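Local coordinates for protein carbohydrate deacetylase Agd3 (Neosartorya fumigata, PDB 6NWZ) that is a zinc-binding carbohydrate esterase that probably removes N-acetyl groups from the exopolysaccharide galactosaminogalactan and is required for biofilm formation by this fungus, at residues 119-124 / 211-216; 180-185 / 200-205. All coordinates share one frame; numbering follows the deposited sequence.

Contact 1 of 2, residues 119-124 / 211-216; sequences FDVYPG and QMAFFI
Pro-123 lies over one face of the Phe-215 ring, its CB 3.8 Å from the ring centroid and only 14° off the ring normal, a CH-pi contact placed almost over the middle of the ring. The same ring meets Val-121 from another direction: the backbone O of Val-121 sits at the ring edge, in its plane, and also receives a CA-H...O contact from Phe-215 CA at 3.5 Å. Phe-215 carries CG anti to its own carbonyl carbon (chi1 -55°), which lays the CD1-CE1 side of the ring against Val-121 O and Pro-123. Val-121 adds CG2, 4.2 Å from Phe-215 CD1. At the other end of the contact, Phe-119 and Phe-214 touch through their CB atoms at 3.7 Å, and both rings then lead away to meet Phe-218.

The two backbones are joined by two weak hydrogen bonds. Asp-120 N gives a bent one to Ile-216 O (3.1 Å), and Val-121 N gives a long but nearly straight one to Phe-214 O (3.5 Å). Further out, Ala-129 packs on Phe-215, Ala-131 on Pro-123, and Phe-127 on both Val-121 and Ala-213.

This is where two neighbouring parallel strands, 115-119 and 209-214, run out at their C-terminal ends and their exit loops close over one another, in the region of the chain assigned to the CBM87 carbohydrate-binding module.

Contact 2 of 2, residues 180-185 / 200-205; sequences SNTKEI and AAVINN. With NAG (2-acetamido-2-deoxy-beta-D-glucopyranose), chain C.
Thr-182 and Asn-204 form a non-hydrogen-bonded pair of an antiparallel beta hairpin, strands 182-188 and 198-206, and their side chains lie alongside each other, pointing the same way. Asn-204 ND2 donates to Thr-182 OG1 at 2.8 Å; the hydroxyl oxygen lies close to the plane of the amide, though the bond is bent, with 130° at the hydrogen. Thr-182 OG1 in turn donates a hydrogen bond to Asn-181 OD1, so a short chain of hydrogen bonds runs from amide to hydroxyl to amide. Outside the hairpin, Phe-127 O takes a second bond from Asn-204 ND2, and Gln-211 NE2 reaches Asn-204 OD1, which fixes the rotation of this buried amide.

On the same face the methyl of Thr-182 slants across Val-202, CG2 to CB 3.6 Å, with Ile-176 packed against both residues.

On the face of Lys-183 and Ile-203, these two side chains run side by side, the lysine CG 4.0 Å from the isoleucine CB, before the lysine bends at chi3 and forms salt bridges through NZ with Asp-149 and Asp-152. Ile-185 crosses Ile-203 at about a right angle, CG2 against CG1. With Ile-185 CG1 between the backbone N and the carbonyl carbon (chi1 68°), that branch packs on Ala-201 CB (3.8 Å). Met-212 of the next strand packs on both isoleucines.

Backbone bonds tie Lys-183 to Ile-203 in both directions and Ile-185 N to Ala-201 O. At the glycan end, Asn-205 N donates to Asn-181 O at 2.8 Å, while Asn-181 ND2 comes within 3.3 Å of O5 of an N-acetylglucosamine of the glycan attached to the protein.

From the N terminus, the chain first runs out of strand 115-119 into the 119-124 loop, whose partner, 211-216, comes 87 residues later; contact 1 therefore closes a long loop. Contact 2 is nested inside it: strand 182-188 turns back after a short connection and pairs with strand 198-206, closing the hairpin. A tight turn then leads into strand 209-214, which lies between strand 198-206 and strand 115-119. Ala-213 O probably bonds to Val-202 N, and Gln-211 O probably to Asn-204 N, joining the two contacts directly. Together they connect the hairpin to the parallel strands of the CBM87 region, near the zinc-binding Glu-210.

Contact 1 of 2, residues 119-124 / 211-216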
ATOM      1  N   PHE A 119      -4.143 -12.397 -20.238  1.00 34.63           N
ATOM      2  CA  PHE A 119      -4.907 -11.163 -20.199  1.00 30.41           C
ATOM      3  C   PHE A 119      -4.480 -10.263 -21.349  1.00 37.43           C
ATOM      4  O   PHE A 119      -3.391 -10.409 -21.913  1.00 30.97           O
ATOM      5  CB  PHE A 119      -4.770 -10.432 -18.846  1.00 20.99           C
ATOM      6  CG  PHE A 119      -3.364 -10.000 -18.499  1.00 30.20           C
ATOM      7  CD1 PHE A 119      -2.812  -8.845 -19.045  1.00 28.88           C
ATOM      8  CD2 PHE A 119      -2.614 -10.721 -17.581  1.00 37.21           C
ATOM      9  CE1 PHE A 119      -1.524  -8.441 -18.708  1.00 34.26           C
ATOM     10  CE2 PHE A 119      -1.327 -10.320 -17.237  1.00 39.11           C
ATOM     11  CZ  PHE A 119      -0.783  -9.178 -17.802  1.00 34.71           C
ATOM     12  N   ASP A 120      -5.367  -9.324 -21.686  1.00 37.87           N
ATOM     13  CA  ASP A 120      -5.200  -8.443 -22.842  1.00 29.48           C
ATOM     14  C   ASP A 120      -5.193  -9.248 -24.141  1.00 34.63           C
ATOM     15  O   ASP A 120      -4.397  -8.998 -25.047  1.00 47.57           O
ATOM     16  CB  ASP A 120      -3.940  -7.582 -22.712  1.00 31.43           C
ATOM     17  CG  ASP A 120      -3.920  -6.422 -23.687  1.00 39.92           C
ATOM     18  OD1 ASP A 120      -4.988  -6.094 -24.247  1.00 48.49           O
ATOM     19  OD2 ASP A 120      -2.833  -5.845 -23.900  1.00 42.20           O
ATOM     20  N   VAL A 121      -6.098 -10.222 -24.236  1.00 34.64           N
ATOM     21  CA  VAL A 121      -6.224 -11.061 -25.419  1.00 36.45           C
ATOM     22  C   VAL A 121      -7.589 -10.832 -26.056  1.00 41.91           C
ATOM     23  O   VAL A 121      -8.570 -10.494 -25.385  1.00 36.49           O
ATOM     24  CB  VAL A 121      -6.015 -12.560 -25.096  1.00 39.91           C
ATOM     25  CG1 VAL A 121      -4.612 -12.796 -24.561  1.00 53.14           C
ATOM     26  CG2 VAL A 121      -7.062 -13.054 -24.108  1.00 23.06           C
ATOM     27  N   TYR A 122      -7.634 -11.011 -27.371  1.00 37.63           N
ATOM     28  CA  TYR A 122      -8.869 -10.857 -28.131  1.00 37.53           C
ATOM     29  C   TYR A 122      -9.651 -12.166 -28.100  1.00 38.74           C
ATOM     30  O   TYR A 122      -9.058 -13.235 -28.277  1.00 37.61           O
ATOM     31  CB  TYR A 122      -8.550 -10.452 -29.573  1.00 38.06           C
ATOM     32  CG  TYR A 122      -9.759 -10.287 -30.474  1.00 46.17           C
ATOM     33  CD1 TYR A 122     -10.466  -9.090 -30.515  1.00 41.06           C
ATOM     34  CD2 TYR A 122     -10.179 -11.325 -31.299  1.00 52.30           C
ATOM     35  CE1 TYR A 122     -11.574  -8.937 -31.349  1.00 34.51           C
ATOM     36  CE2 TYR A 122     -11.281 -11.182 -32.133  1.00 48.83           C
ATOM     37  CZ  TYR A 122     -11.973  -9.988 -32.155  1.00 46.82           C
ATOM     38  OH  TYR A 122     -13.063  -9.851 -32.985  1.00 49.92           O
ATOM     39  N   PRO A 123     -10.972 -12.126 -27.865  1.00 40.50           N
ATOM     40  CA  PRO A 123     -11.742 -13.377 -27.756  1.00 37.84           C
ATOM     41  C   PRO A 123     -11.738 -14.185 -29.044  1.00 44.63           C
ATOM     42  O   PRO A 123     -12.272 -13.756 -30.071  1.00 54.15           O
ATOM     43  CB  PRO A 123     -13.154 -12.896 -27.398  1.00 34.03           C
ATOM     44  CG  PRO A 123     -13.207 -11.476 -27.847  1.00 44.26           C
ATOM     45  CD  PRO A 123     -11.817 -10.938 -27.670  1.00 39.47           C
ATOM     46  N   GLY A 124     -11.134 -15.367 -28.986  1.00 49.09           N
ATOM     47  CA  GLY A 124     -11.044 -16.236 -30.130  1.00 52.55           C
ATOM     48  C   GLY A 124     -11.259 -17.680 -29.739  1.00 51.77           C
ATOM     49  O   GLY A 124     -11.546 -17.992 -28.577  1.00 40.61           O
ATOM     50  N   GLN A 211      -7.204 -22.798 -18.038  1.00 40.80           N
ATOM     51  CA  GLN A 211      -6.753 -21.495 -18.500  1.00 32.10           C
ATOM     52  C   GLN A 211      -7.748 -20.440 -18.044  1.00 34.22           C
ATOM     53  O   GLN A 211      -8.957 -20.684 -18.040  1.00 46.49           O
ATOM     54  CB  GLN A 211      -6.616 -21.481 -20.028  1.00 31.60           C
ATOM     55  CG  GLN A 211      -6.168 -20.157 -20.623  1.00 34.10           C
ATOM     56  CD  GLN A 211      -6.024 -20.227 -22.131  1.00 38.54           C
ATOM     57  OE1 GLN A 211      -4.912 -20.279 -22.658  1.00 40.29           O
ATOM     58  NE2 GLN A 211      -7.152 -20.234 -22.835  1.00 37.81           N
ATOM     59  N   MET A 212      -7.235 -19.277 -17.650  1.00 23.33           N
ATOM     60  CA  MET A 212      -8.060 -18.122 -17.315  1.00 21.46           C
ATOM     61  C   MET A 212      -7.703 -16.996 -18.278  1.00 35.53           C
ATOM     62  O   MET A 212      -6.532 -16.615 -18.384  1.00 47.27           O
ATOM     63  CB  MET A 212      -7.855 -17.695 -15.856  1.00 23.09           C
ATOM     64  CG  MET A 212      -8.568 -16.398 -15.486  1.00 29.80           C
ATOM     65  SD  MET A 212      -8.472 -15.938 -13.740  1.00 37.76           S
ATOM     66  CE  MET A 212      -9.552 -17.147 -12.987  1.00 22.40           C
ATOM     67  N   ALA A 213      -8.709 -16.479 -18.987  1.00 29.47           N
ATOM     68  CA  ALA A 213      -8.508 -15.504 -20.053  1.00 32.28           C
ATOM     69  C   ALA A 213      -9.292 -14.235 -19.758  1.00 29.08           C
ATOM     70  O   ALA A 213     -10.492 -14.293 -19.470  1.00 35.26           O
ATOM     71  CB  ALA A 213      -8.932 -16.073 -21.413  1.00 21.78           C
ATOM     72  N   PHE A 214      -8.616 -13.092 -19.853  1.00 32.59           N
ATOM     73  CA  PHE A 214      -9.216 -11.782 -19.629  1.00 32.67           C
ATOM     74  C   PHE A 214      -9.278 -11.029 -20.953  1.00 33.23           C
ATOM     75  O   PHE A 214      -8.239 -10.753 -21.564  1.00 46.22           O
ATOM     76  CB  PHE A 214      -8.419 -10.982 -18.598  1.00 35.31           C
ATOM     77  CG  PHE A 214      -8.675 -11.390 -17.169  1.00 32.19           C
ATOM     78  CD1 PHE A 214      -7.972 -12.433 -16.595  1.00 27.37           C
ATOM     79  CD2 PHE A 214      -9.607 -10.712 -16.396  1.00 24.63           C
ATOM     80  CE1 PHE A 214      -8.198 -12.803 -15.282  1.00 31.73           C
ATOM     81  CE2 PHE A 214      -9.840 -11.078 -15.083  1.00 22.80           C
ATOM     82  CZ  PHE A 214      -9.135 -12.125 -14.525  1.00 31.99           C
ATOM     83  N   PHE A 215     -10.491 -10.695 -21.390  1.00 30.34           N
ATOM     84  CA  PHE A 215     -10.715  -9.932 -22.618  1.00 27.93           C
ATOM     85  C   PHE A 215     -10.623  -8.428 -22.389  1.00 40.98           C
ATOM     86  O   PHE A 215     -11.412  -7.656 -22.943  1.00 42.66           O
ATOM     87  CB  PHE A 215     -12.070 -10.308 -23.209  1.00 24.15           C
ATOM     88  CG  PHE A 215     -12.241 -11.783 -23.443  1.00 25.68           C
ATOM     89  CD1 PHE A 215     -11.229 -12.529 -24.026  1.00 26.48           C
ATOM     90  CD2 PHE A 215     -13.413 -12.425 -23.070  1.00 33.66           C
ATOM     91  CE1 PHE A 215     -11.385 -13.892 -24.239  1.00 23.71           C
ATOM     92  CE2 PHE A 215     -13.575 -13.787 -23.280  1.00 33.41           C
ATOM     93  CZ  PHE A 215     -12.559 -14.519 -23.865  1.00 37.09           C
ATOM     94  N   ILE A 216      -9.669  -7.988 -21.570  1.00 33.87           N
ATOM     95  CA  ILE A 216      -9.483  -6.575 -21.264  1.00 25.87           C
ATOM     96  C   ILE A 216      -8.002  -6.349 -21.001  1.00 34.08           C
ATOM     97  O   ILE A 216      -7.295  -7.247 -20.534  1.00 39.04           O
ATOM     98  CB  ILE A 216     -10.357  -6.138 -20.061  1.00 29.01           C
ATOM     99  CG1 ILE A 216     -10.176  -4.649 -19.764  1.00 27.30           C
ATOM    100  CG2 ILE A 216     -10.049  -6.976 -18.821  1.00 27.45           C
ATOM    101  CD1 ILE A 216     -11.094  -4.138 -18.685  1.00 30.90           C
TER

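Contact 2 of 2, residues 180-185 / 200-205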
ATOM      1  N   SER A 180     -19.566 -26.098 -22.415  1.00 56.41           N
ATOM      2  CA  SER A 180     -19.071 -27.321 -21.800  1.00 45.19           C
ATOM      3  C   SER A 180     -17.569 -27.296 -21.536  1.00 51.65           C
ATOM      4  O   SER A 180     -17.078 -28.144 -20.784  1.00 54.03           O
ATOM      5  CB  SER A 180     -19.417 -28.528 -22.676  1.00 49.97           C
ATOM      6  OG  SER A 180     -20.811 -28.776 -22.645  1.00 61.93           O
ATOM      7  N   ASN A 181     -16.830 -26.352 -22.126  1.00 50.75           N
ATOM      8  CA  ASN A 181     -15.410 -26.199 -21.841  1.00 43.27           C
ATOM      9  C   ASN A 181     -15.028 -24.800 -21.375  1.00 43.21           C
ATOM     10  O   ASN A 181     -13.860 -24.576 -21.043  1.00 47.17           O
ATOM     11  CB  ASN A 181     -14.564 -26.566 -23.071  1.00 46.30           C
ATOM     12  CG  ASN A 181     -14.874 -25.703 -24.284  1.00 47.61           C
ATOM     13  OD1 ASN A 181     -15.239 -24.531 -24.166  1.00 51.52           O
ATOM     14  ND2 ASN A 181     -14.727 -26.287 -25.464  1.00 47.19           N
ATOM     15  N   THR A 182     -15.970 -23.857 -21.345  1.00 37.50           N
ATOM     16  CA  THR A 182     -15.679 -22.471 -21.009  1.00 26.31           C
ATOM     17  C   THR A 182     -16.814 -21.913 -20.165  1.00 29.54           C
ATOM     18  O   THR A 182     -17.980 -21.983 -20.566  1.00 44.13           O
ATOM     19  CB  THR A 182     -15.502 -21.625 -22.279  1.00 33.75           C
ATOM     20  OG1 THR A 182     -14.442 -22.166 -23.081  1.00 30.23           O
ATOM     21  CG2 THR A 182     -15.186 -20.182 -21.924  1.00 29.04           C
ATOM     22  N   LYS A 183     -16.470 -21.361 -19.002  1.00 29.73           N
ATOM     23  CA  LYS A 183     -17.417 -20.688 -18.124  1.00 27.49           C
ATOM     24  C   LYS A 183     -17.057 -19.212 -18.017  1.00 32.95           C
ATOM     25  O   LYS A 183     -15.911 -18.813 -18.237  1.00 39.05           O
ATOM     26  CB  LYS A 183     -17.433 -21.310 -16.722  1.00 25.09           C
ATOM     27  CG  LYS A 183     -16.164 -21.051 -15.929  1.00 30.97           C
ATOM     28  CD  LYS A 183     -16.199 -21.746 -14.586  1.00 34.27           C
ATOM     29  CE  LYS A 183     -17.227 -21.125 -13.665  1.00 32.56           C
ATOM     30  NZ  LYS A 183     -17.156 -21.744 -12.315  1.00 28.01           N
ATOM     31  N   GLU A 184     -18.052 -18.404 -17.663  1.00 27.81           N
ATOM     32  CA  GLU A 184     -17.881 -16.966 -17.503  1.00 27.34           C
ATOM     33  C   GLU A 184     -17.676 -16.631 -16.029  1.00 33.14           C
ATOM     34  O   GLU A 184     -18.421 -17.115 -15.171  1.00 38.40           O
ATOM     35  CB  GLU A 184     -19.095 -16.219 -18.058  1.00 29.46           C
ATOM     36  CG  GLU A 184     -19.236 -14.794 -17.549  1.00 24.79           C
ATOM     37  CD  GLU A 184     -20.425 -14.064 -18.149  1.00 44.79           C
ATOM     38  OE1 GLU A 184     -20.487 -13.920 -19.391  1.00 41.94           O
ATOM     39  OE2 GLU A 184     -21.301 -13.630 -17.373  1.00 62.82           O
ATOM     40  N   ILE A 185     -16.662 -15.817 -15.740  1.00 27.10           N
ATOM     41  CA  ILE A 185     -16.417 -15.348 -14.381  1.00 33.46           C
ATOM     42  C   ILE A 185     -16.574 -13.841 -14.235  1.00 40.91           C
ATOM     43  O   ILE A 185     -16.731 -13.359 -13.101  1.00 43.11           O
ATOM     44  CB  ILE A 185     -15.022 -15.782 -13.872  1.00 24.43           C
ATOM     45  CG1 ILE A 185     -13.921 -15.058 -14.645  1.00 19.13           C
ATOM     46  CG2 ILE A 185     -14.840 -17.286 -13.982  1.00 20.32           C
ATOM     47  CD1 ILE A 185     -12.546 -15.225 -14.040  1.00 27.40           C
ATOM     48  N   ALA A 200     -16.651 -10.897 -20.083  1.00 29.71           N
ATOM     49  CA  ALA A 200     -15.412 -10.155 -19.906  1.00 25.75           C
ATOM     50  C   ALA A 200     -14.219 -11.025 -19.552  1.00 30.13           C
ATOM     51  O   ALA A 200     -13.095 -10.678 -19.912  1.00 22.99           O
ATOM     52  CB  ALA A 200     -15.583  -9.091 -18.818  1.00 24.45           C
ATOM     53  N   ALA A 201     -14.431 -12.138 -18.856  1.00 33.90           N
ATOM     54  CA  ALA A 201     -13.346 -13.053 -18.537  1.00 34.16           C
ATOM     55  C   ALA A 201     -13.923 -14.454 -18.395  1.00 30.55           C
ATOM     56  O   ALA A 201     -15.076 -14.625 -17.993  1.00 33.47           O
ATOM     57  CB  ALA A 201     -12.604 -12.632 -17.261  1.00 22.53           C
ATOM     58  N   VAL A 202     -13.113 -15.453 -18.745  1.00 30.71           N
ATOM     59  CA  VAL A 202     -13.550 -16.842 -18.782  1.00 37.85           C
ATOM     60  C   VAL A 202     -12.508 -17.719 -18.101  1.00 32.69           C
ATOM     61  O   VAL A 202     -11.375 -17.306 -17.851  1.00 37.77           O
ATOM     62  CB  VAL A 202     -13.800 -17.347 -20.220  1.00 34.69           C
ATOM     63  CG1 VAL A 202     -14.901 -16.550 -20.893  1.00 24.72           C
ATOM     64  CG2 VAL A 202     -12.517 -17.296 -21.043  1.00 30.06           C
ATOM     65  N   ILE A 203     -12.920 -18.948 -17.802  1.00 25.28           N
ATOM     66  CA  ILE A 203     -12.024 -20.027 -17.407  1.00 30.38           C
ATOM     67  C   ILE A 203     -12.256 -21.190 -18.359  1.00 37.52           C
ATOM     68  O   ILE A 203     -13.397 -21.625 -18.550  1.00 35.54           O
ATOM     69  CB  ILE A 203     -12.248 -20.471 -15.951  1.00 28.13           C
ATOM     70  CG1 ILE A 203     -11.811 -19.388 -14.969  1.00 27.58           C
ATOM     71  CG2 ILE A 203     -11.480 -21.743 -15.668  1.00 32.43           C
ATOM     72  CD1 ILE A 203     -11.913 -19.834 -13.524  1.00 23.86           C
ATOM     73  N   ASN A 204     -11.180 -21.685 -18.960  1.00 36.76           N
ATOM     74  CA  ASN A 204     -11.257 -22.758 -19.939  1.00 28.97           C
ATOM     75  C   ASN A 204     -10.801 -24.068 -19.316  1.00 39.48           C
ATOM     76  O   ASN A 204      -9.883 -24.094 -18.490  1.00 42.78           O
ATOM     77  CB  ASN A 204     -10.393 -22.450 -21.163  1.00 31.03           C
ATOM     78  CG  ASN A 204     -10.765 -21.145 -21.827  1.00 32.59           C
ATOM     79  OD1 ASN A 204      -9.946 -20.232 -21.922  1.00 36.07           O
ATOM     80  ND2 ASN A 204     -12.002 -21.051 -22.300  1.00 33.79           N
ATOM     81  N   ASN A 205     -11.448 -25.154 -19.720  1.00 33.47           N
ATOM     82  CA  ASN A 205     -10.994 -26.504 -19.403  1.00 34.37           C
ATOM     83  C   ASN A 205     -10.979 -27.265 -20.723  1.00 36.98           C
ATOM     84  O   ASN A 205     -12.015 -27.754 -21.177  1.00 45.25           O
ATOM     85  CB  ASN A 205     -11.891 -27.172 -18.371  1.00 29.77           C
ATOM     86  CG  ASN A 205     -11.332 -28.494 -17.889  1.00 36.73           C
ATOM     87  OD1 ASN A 205     -10.907 -29.332 -18.684  1.00 33.04           O
ATOM     88  ND2 ASN A 205     -11.322 -28.684 -16.577  1.00 59.52           N
TER
HETATM   89  C1  NAG C   1     -17.802 -28.578 -26.217  1.00 76.12           C
HETATM   90  C2  NAG C   1     -17.975 -29.479 -27.443  1.00 76.56           C
HETATM   91  C3  NAG C   1     -18.057 -30.944 -27.021  1.00 83.07           C
HETATM   92  C4  NAG C   1     -16.872 -31.322 -26.141  1.00 87.09           C
HETATM   93  C5  NAG C   1     -16.773 -30.358 -24.965  1.00 85.98           C
HETATM   94  C6  NAG C   1     -15.567 -30.609 -24.085  1.00 89.60           C
HETATM   95  C7  NAG C   1     -19.153 -28.930 -29.526  1.00 63.39           C
HETATM   96  C8  NAG C   1     -20.466 -28.551 -30.144  1.00 37.85           C
HETATM   97  N2  NAG C   1     -19.159 -29.106 -28.201  1.00 73.27           N
HETATM   98  O3  NAG C   1     -18.083 -31.762 -28.187  1.00 82.06           O
HETATM   99  O4  NAG C   1     -17.033 -32.647 -25.644  1.00 94.02           O
HETATM  100  O5  NAG C   1     -16.663 -29.014 -25.452  1.00 87.66           O
HETATM  101  O6  NAG C   1     -14.348 -30.367 -24.772  1.00 95.99           O
HETATM  102  O7  NAG C   1     -18.134 -29.069 -30.195  1.00 65.47           O